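Local coordinates for SusD superfamily protein (Bacteroides fragilis NCTC 9343, PDB 3NQP) that probably binds glycans at the outer membrane for nutrient uptake, as other SusD-family proteins do, at residues N314-N326 with E350-I362. Numbering follows the deposited sequence.
Sequences NQTYEYNKAVYQN and ELSLYGTHVRKNI. With EDO (1,2-ethanediol), chain E.
Lys321, Tyr324 and Gln325 of the short helix 321-325 gather round Leu353 of strand 351-358, whose axis runs nearly at right angles to the helix (82°); Tyr324 also meets Thr356. The branched Leu353 suits this spot because its CD2 methyl fits among three neighbours: it lies 3.8 Å from Lys321 CB, 4.0 Å from Tyr324 CD2 and close to the Gln325 amide. Thr356 packs its CG2 methyl 3.7 Å from Tyr324 CB, while waters join OG1 to Tyr319 N, to Asn320 O with Tyr324 N, and to Tyr319 O or Glu318 OE2, this last water lacking protons for all its acceptors. Val358 CG2 meets the Tyr319 ring edge, in plane.

Among the polar contacts, Lys321 NZ gives a hydrogen bond to Leu353 O (2.9 Å) and a weak one to Tyr354 O; a bend at chi3 (79°) carries the long chain round to these carbonyls. NZ also donates to O2 of an ethanediol, probably from the crystallisation liquor, whose C2 lies over one Tyr354 face. Glu318 OE2, also held by Ser60, takes a weak bond from Thr356 N and lies 3.4 Å from Gly355 CA, where a side chain would crowd it.

A classic beta bulge sets Tyr354 and Gly355 together opposite Ser341 in the antiparallel hairpin 338-358, against which the helix packs.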
loop_
_atom_site.group_PDB
_atom_site.type_symbol
_atom_site.label_atom_id
_atom_site.label_comp_id
_atom_site.label_asym_id
_atom_site.label_seq_id
_atom_site.Cartn_x
_atom_site.Cartn_y
_atom_site.Cartn_z
ATOM N N ASN A 314 9.288 -19.387 -1.089
ATOM C CA ASN A 314 8.891 -19.827 -2.395
ATOM C C ASN A 314 8.854 -18.613 -3.310
ATOM O O ASN A 314 9.144 -17.501 -2.869
ATOM C CB ASN A 314 7.579 -20.690 -2.392
ATOM C CG ASN A 314 6.325 -19.891 -2.149
ATOM O OD1 ASN A 314 6.234 -18.771 -2.598
ATOM N ND2 ASN A 314 5.281 -20.531 -1.537
ATOM N N GLN A 315 8.612 -18.840 -4.592
ATOM C CA GLN A 315 8.456 -17.745 -5.542
ATOM C C GLN A 315 7.117 -17.880 -6.244
ATOM O O GLN A 315 7.002 -18.427 -7.344
ATOM C CB GLN A 315 9.600 -17.645 -6.565
ATOM C CG GLN A 315 9.589 -16.244 -7.227
ATOM C CD GLN A 315 10.746 -15.999 -8.136
ATOM O OE1 GLN A 315 11.190 -16.917 -8.812
ATOM N NE2 GLN A 315 11.215 -14.734 -8.212
ATOM N N THR A 316 6.109 -17.397 -5.542
ATOM C CA THR A 316 4.743 -17.378 -6.020
ATOM C C THR A 316 4.221 -15.963 -6.293
ATOM O O THR A 316 3.091 -15.799 -6.686
ATOM C CB THR A 316 3.781 -18.143 -5.020
ATOM O OG1 THR A 316 3.975 -17.697 -3.678
ATOM C CG2 THR A 316 4.050 -19.684 -5.078
ATOM N N TYR A 317 5.065 -14.959 -6.110
ATOM C CA TYR A 317 4.830 -13.593 -6.553
ATOM C C TYR A 317 6.174 -13.090 -7.075
ATOM O O TYR A 317 7.203 -13.233 -6.371
ATOM C CB TYR A 317 4.379 -12.650 -5.383
ATOM C CG TYR A 317 3.054 -13.059 -4.790
ATOM C CD1 TYR A 317 2.997 -14.015 -3.783
ATOM C CD2 TYR A 317 1.861 -12.558 -5.273
ATOM C CE1 TYR A 317 1.802 -14.458 -3.267
ATOM C CE2 TYR A 317 0.662 -12.984 -4.755
ATOM C CZ TYR A 317 0.630 -13.926 -3.737
ATOM O OH TYR A 317 -0.558 -14.391 -3.240
ATOM N N GLU A 318 6.190 -12.554 -8.288
ATOM C CA GLU A 318 7.428 -12.081 -8.901
ATOM C C GLU A 318 7.208 -10.897 -9.829
ATOM O O GLU A 318 6.424 -10.964 -10.768
ATOM C CB GLU A 318 8.104 -13.161 -9.748
ATOM C CG GLU A 318 9.580 -12.775 -10.247
ATOM C CD GLU A 318 10.226 -13.915 -11.041
ATOM O OE1 GLU A 318 9.586 -14.976 -11.170
ATOM O OE2 GLU A 318 11.398 -13.764 -11.472
ATOM N N TYR A 319 8.003 -9.858 -9.632
ATOM C CA TYR A 319 7.962 -8.720 -10.533
ATOM C C TYR A 319 8.611 -9.036 -11.851
ATOM O O TYR A 319 9.639 -9.725 -11.918
ATOM C CB TYR A 319 8.641 -7.517 -9.917
ATOM C CG TYR A 319 7.872 -6.966 -8.748
ATOM C CD1 TYR A 319 6.823 -6.093 -8.947
ATOM C CD2 TYR A 319 8.186 -7.330 -7.453
ATOM C CE1 TYR A 319 6.075 -5.598 -7.865
ATOM C CE2 TYR A 319 7.458 -6.799 -6.341
ATOM C CZ TYR A 319 6.393 -5.952 -6.592
ATOM O OH TYR A 319 5.642 -5.435 -5.562
ATOM N N ASN A 320 8.031 -8.491 -12.917
ATOM C CA ASN A 320 8.649 -8.553 -14.244
ATOM C C ASN A 320 10.037 -7.965 -14.054
ATOM O O ASN A 320 10.205 -6.988 -13.320
ATOM C CB ASN A 320 7.841 -7.674 -15.181
ATOM C CG ASN A 320 8.290 -7.742 -16.593
ATOM O OD1 ASN A 320 9.384 -7.274 -16.935
ATOM N ND2 ASN A 320 7.438 -8.315 -17.459
ATOM N N LYS A 321 11.026 -8.536 -14.712
ATOM C CA LYS A 321 12.412 -8.128 -14.478
ATOM C C LYS A 321 12.734 -6.680 -14.919
ATOM O O LYS A 321 13.730 -6.092 -14.484
ATOM C CB LYS A 321 13.343 -9.110 -15.187
ATOM C CG LYS A 321 13.305 -9.052 -16.710
ATOM C CD LYS A 321 14.339 -10.034 -17.342
ATOM C CE LYS A 321 13.765 -11.498 -17.308
ATOM N NZ LYS A 321 14.681 -12.496 -17.923
ATOM N N ALA A 322 11.906 -6.126 -15.788
ATOM C CA ALA A 322 11.969 -4.694 -16.123
ATOM C C ALA A 322 11.791 -3.779 -14.918
ATOM O O ALA A 322 12.256 -2.632 -14.941
ATOM C CB ALA A 322 10.938 -4.334 -17.219
ATOM N N VAL A 323 11.145 -4.250 -13.856
ATOM C CA VAL A 323 10.990 -3.425 -12.660
ATOM C C VAL A 323 12.386 -3.207 -12.057
ATOM O O VAL A 323 12.793 -2.078 -11.797
ATOM C CB VAL A 323 10.026 -4.077 -11.651
ATOM C CG1 VAL A 323 10.015 -3.366 -10.331
ATOM C CG2 VAL A 323 8.564 -4.121 -12.239
ATOM N N TYR A 324 13.109 -4.300 -11.836
ATOM C CA TYR A 324 14.547 -4.245 -11.456
ATOM C C TYR A 324 15.421 -3.435 -12.431
ATOM O O TYR A 324 16.200 -2.554 -12.021
ATOM C CB TYR A 324 15.068 -5.663 -11.278
ATOM C CG TYR A 324 16.532 -5.817 -10.854
ATOM C CD1 TYR A 324 16.912 -5.597 -9.539
ATOM C CD2 TYR A 324 17.522 -6.180 -11.769
ATOM C CE1 TYR A 324 18.243 -5.746 -9.130
ATOM C CE2 TYR A 324 18.884 -6.344 -11.360
ATOM C CZ TYR A 324 19.224 -6.133 -10.039
ATOM O OH TYR A 324 20.521 -6.276 -9.595
ATOM N N GLN A 325 15.297 -3.706 -13.710
ATOM C CA GLN A 325 16.157 -3.057 -14.721
ATOM C C GLN A 325 15.884 -1.558 -14.853
ATOM O O GLN A 325 16.737 -0.825 -15.349
ATOM C CB GLN A 325 15.957 -3.705 -16.086
ATOM C CG GLN A 325 16.387 -5.141 -16.134
ATOM C CD GLN A 325 16.004 -5.815 -17.423
ATOM O OE1 GLN A 325 14.885 -5.659 -17.915
ATOM N NE2 GLN A 325 16.932 -6.567 -17.979
ATOM N N ASN A 326 14.709 -1.114 -14.403
ATOM C CA ASN A 326 14.392 0.334 -14.362
ATOM C C ASN A 326 15.239 1.153 -13.388
ATOM O O ASN A 326 15.352 2.370 -13.520
ATOM C CB ASN A 326 12.932 0.565 -13.965
ATOM C CG ASN A 326 11.973 0.570 -15.158
ATOM O OD1 ASN A 326 12.387 0.515 -16.319
ATOM N ND2 ASN A 326 10.666 0.665 -14.856
ATOM N N GLU A 350 28.913 -15.797 -20.048
ATOM C CA GLU A 350 28.237 -14.531 -19.914
ATOM C C GLU A 350 26.921 -14.717 -19.132
ATOM O O GLU A 350 26.181 -15.686 -19.342
ATOM C CB GLU A 350 27.952 -13.934 -21.299
ATOM C CG GLU A 350 27.129 -12.634 -21.255
ATOM C CD GLU A 350 26.596 -12.182 -22.610
ATOM O OE1 GLU A 350 26.955 -12.794 -23.638
ATOM O OE2 GLU A 350 25.809 -11.202 -22.637
ATOM N N LEU A 351 26.640 -13.763 -18.254
ATOM C CA LEU A 351 25.501 -13.840 -17.366
ATOM C C LEU A 351 24.367 -13.054 -17.975
ATOM O O LEU A 351 24.569 -11.930 -18.469
ATOM C CB LEU A 351 25.865 -13.301 -15.974
ATOM C CG LEU A 351 26.980 -14.023 -15.197
ATOM C CD1 LEU A 351 27.318 -13.269 -13.934
ATOM C CD2 LEU A 351 26.579 -15.444 -14.839
ATOM N N SER A 352 23.170 -13.627 -17.958
ATOM C CA SER A 352 21.988 -12.891 -18.399
ATOM C C SER A 352 20.915 -12.900 -17.288
ATOM O O SER A 352 20.690 -13.918 -16.636
ATOM C CB SER A 352 21.454 -13.483 -19.711
ATOM O OG SER A 352 21.098 -14.840 -19.506
ATOM N N LEU A 353 20.287 -11.762 -17.068
ATOM C CA LEU A 353 19.316 -11.634 -15.987
ATOM C C LEU A 353 18.161 -12.617 -16.206
ATOM O O LEU A 353 17.524 -12.617 -17.277
ATOM C CB LEU A 353 18.757 -10.198 -15.906
ATOM C CG LEU A 353 17.717 -9.930 -14.785
ATOM C CD1 LEU A 353 18.413 -10.143 -13.375
ATOM C CD2 LEU A 353 17.063 -8.524 -14.920
ATOM N N TYR A 354 17.860 -13.410 -15.184
ATOM C CA TYR A 354 16.792 -14.412 -15.278
ATOM C C TYR A 354 15.583 -14.100 -14.377
ATOM O O TYR A 354 14.473 -13.882 -14.851
ATOM C CB TYR A 354 17.386 -15.787 -14.955
ATOM C CG TYR A 354 16.508 -16.982 -15.264
ATOM C CD1 TYR A 354 15.524 -17.399 -14.387
ATOM C CD2 TYR A 354 16.635 -17.673 -16.461
ATOM C CE1 TYR A 354 14.718 -18.496 -14.681
ATOM C CE2 TYR A 354 15.853 -18.749 -16.740
ATOM C CZ TYR A 354 14.900 -19.183 -15.859
ATOM O OH TYR A 354 14.099 -20.299 -16.172
ATOM N N GLY A 355 15.804 -14.062 -13.066
ATOM C CA GLY A 355 14.744 -13.731 -12.126
ATOM C C GLY A 355 15.185 -12.665 -11.135
ATOM O O GLY A 355 16.340 -12.260 -11.096
ATOM N N THR A 356 14.221 -12.173 -10.382
ATOM C CA THR A 356 14.473 -11.228 -9.345
ATOM C C THR A 356 13.656 -11.683 -8.152
ATOM O O THR A 356 12.619 -12.307 -8.323
ATOM C CB THR A 356 14.084 -9.786 -9.786
ATOM O OG1 THR A 356 12.681 -9.748 -10.058
ATOM C CG2 THR A 356 14.895 -9.339 -11.026
ATOM N N HIS A 357 14.113 -11.307 -6.950
ATOM C CA HIS A 357 13.659 -11.865 -5.694
ATOM C C HIS A 357 13.723 -10.766 -4.612
ATOM O O HIS A 357 14.707 -10.037 -4.510
ATOM C CB HIS A 357 14.567 -13.067 -5.342
ATOM C CG HIS A 357 14.837 -13.979 -6.499
ATOM N ND1 HIS A 357 14.051 -15.075 -6.777
ATOM C CD2 HIS A 357 15.815 -13.966 -7.448
ATOM C CE1 HIS A 357 14.513 -15.680 -7.865
ATOM N NE2 HIS A 357 15.599 -15.041 -8.274
ATOM N N VAL A 358 12.631 -10.576 -3.867
ATOM C CA VAL A 358 12.491 -9.371 -3.077
ATOM C C VAL A 358 13.017 -9.589 -1.676
ATOM O O VAL A 358 12.492 -10.437 -0.916
ATOM C CB VAL A 358 10.995 -8.872 -3.040
ATOM C CG1 VAL A 358 10.874 -7.626 -2.150
ATOM C CG2 VAL A 358 10.510 -8.560 -4.490
ATOM N N ARG A 359 14.056 -8.816 -1.328
ATOM C CA ARG A 359 14.651 -8.853 -0.008
ATOM C C ARG A 359 14.452 -7.540 0.777
ATOM O O ARG A 359 15.139 -7.295 1.774
ATOM C CB ARG A 359 16.146 -9.166 -0.136
ATOM C CG ARG A 359 16.905 -8.169 -0.970
ATOM C CD ARG A 359 18.420 -8.342 -0.757
ATOM N NE ARG A 359 19.143 -7.848 -1.916
ATOM C CZ ARG A 359 20.372 -8.247 -2.236
ATOM N NH1 ARG A 359 20.971 -9.124 -1.448
ATOM N NH2 ARG A 359 20.982 -7.783 -3.335
ATOM N N LYS A 360 13.489 -6.728 0.334
ATOM C CA LYS A 360 13.224 -5.404 0.895
ATOM C C LYS A 360 12.884 -5.433 2.365
ATOM O O LYS A 360 13.310 -4.544 3.103
ATOM C CB LYS A 360 12.049 -4.752 0.156
ATOM C CG LYS A 360 11.849 -3.250 0.482
ATOM C CD LYS A 360 10.851 -2.596 -0.481
ATOM C CE LYS A 360 10.518 -1.167 -0.057
ATOM N NZ LYS A 360 9.770 -0.453 -1.113
ATOM N N ASN A 361 12.103 -6.429 2.780
ATOM C CA ASN A 361 11.438 -6.409 4.099
ATOM C C ASN A 361 11.165 -7.852 4.583
ATOM O O ASN A 361 10.049 -8.230 4.869
ATOM C CB ASN A 361 10.158 -5.558 3.995
ATOM C CG ASN A 361 9.475 -5.315 5.322
ATOM O OD1 ASN A 361 10.134 -5.165 6.364
ATOM N ND2 ASN A 361 8.138 -5.211 5.281
ATOM N N ILE A 362 12.217 -8.674 4.584
ATOM C CA ILE A 362 12.114 -10.106 4.947
ATOM C C ILE A 362 12.617 -10.399 6.373
ATOM O O ILE A 362 13.034 -11.527 6.692
ATOM C CB ILE A 362 12.771 -11.027 3.876
ATOM C CG1 ILE A 362 14.243 -10.669 3.626
ATOM C CG2 ILE A 362 11.975 -10.948 2.565
ATOM C CD1 ILE A 362 15.136 -11.870 3.012
HETATM C C1 EDO E . 14.734 -15.621 -19.446
HETATM O O1 EDO E . 15.746 -14.647 -19.201
HETATM C C2 EDO E . 14.040 -16.101 -18.165
HETATM O O2 EDO E . 13.169 -15.109 -17.595
HETATM O O HOH W 1 11.813 -11.187 -12.381
HETATM O O HOH W 2 11.817 -12.875 -14.725
HETATM O O HOH W 3 10.397 -10.114 -8.044
HETATM O O HOH W 4 11.936 -6.988 -11.129
#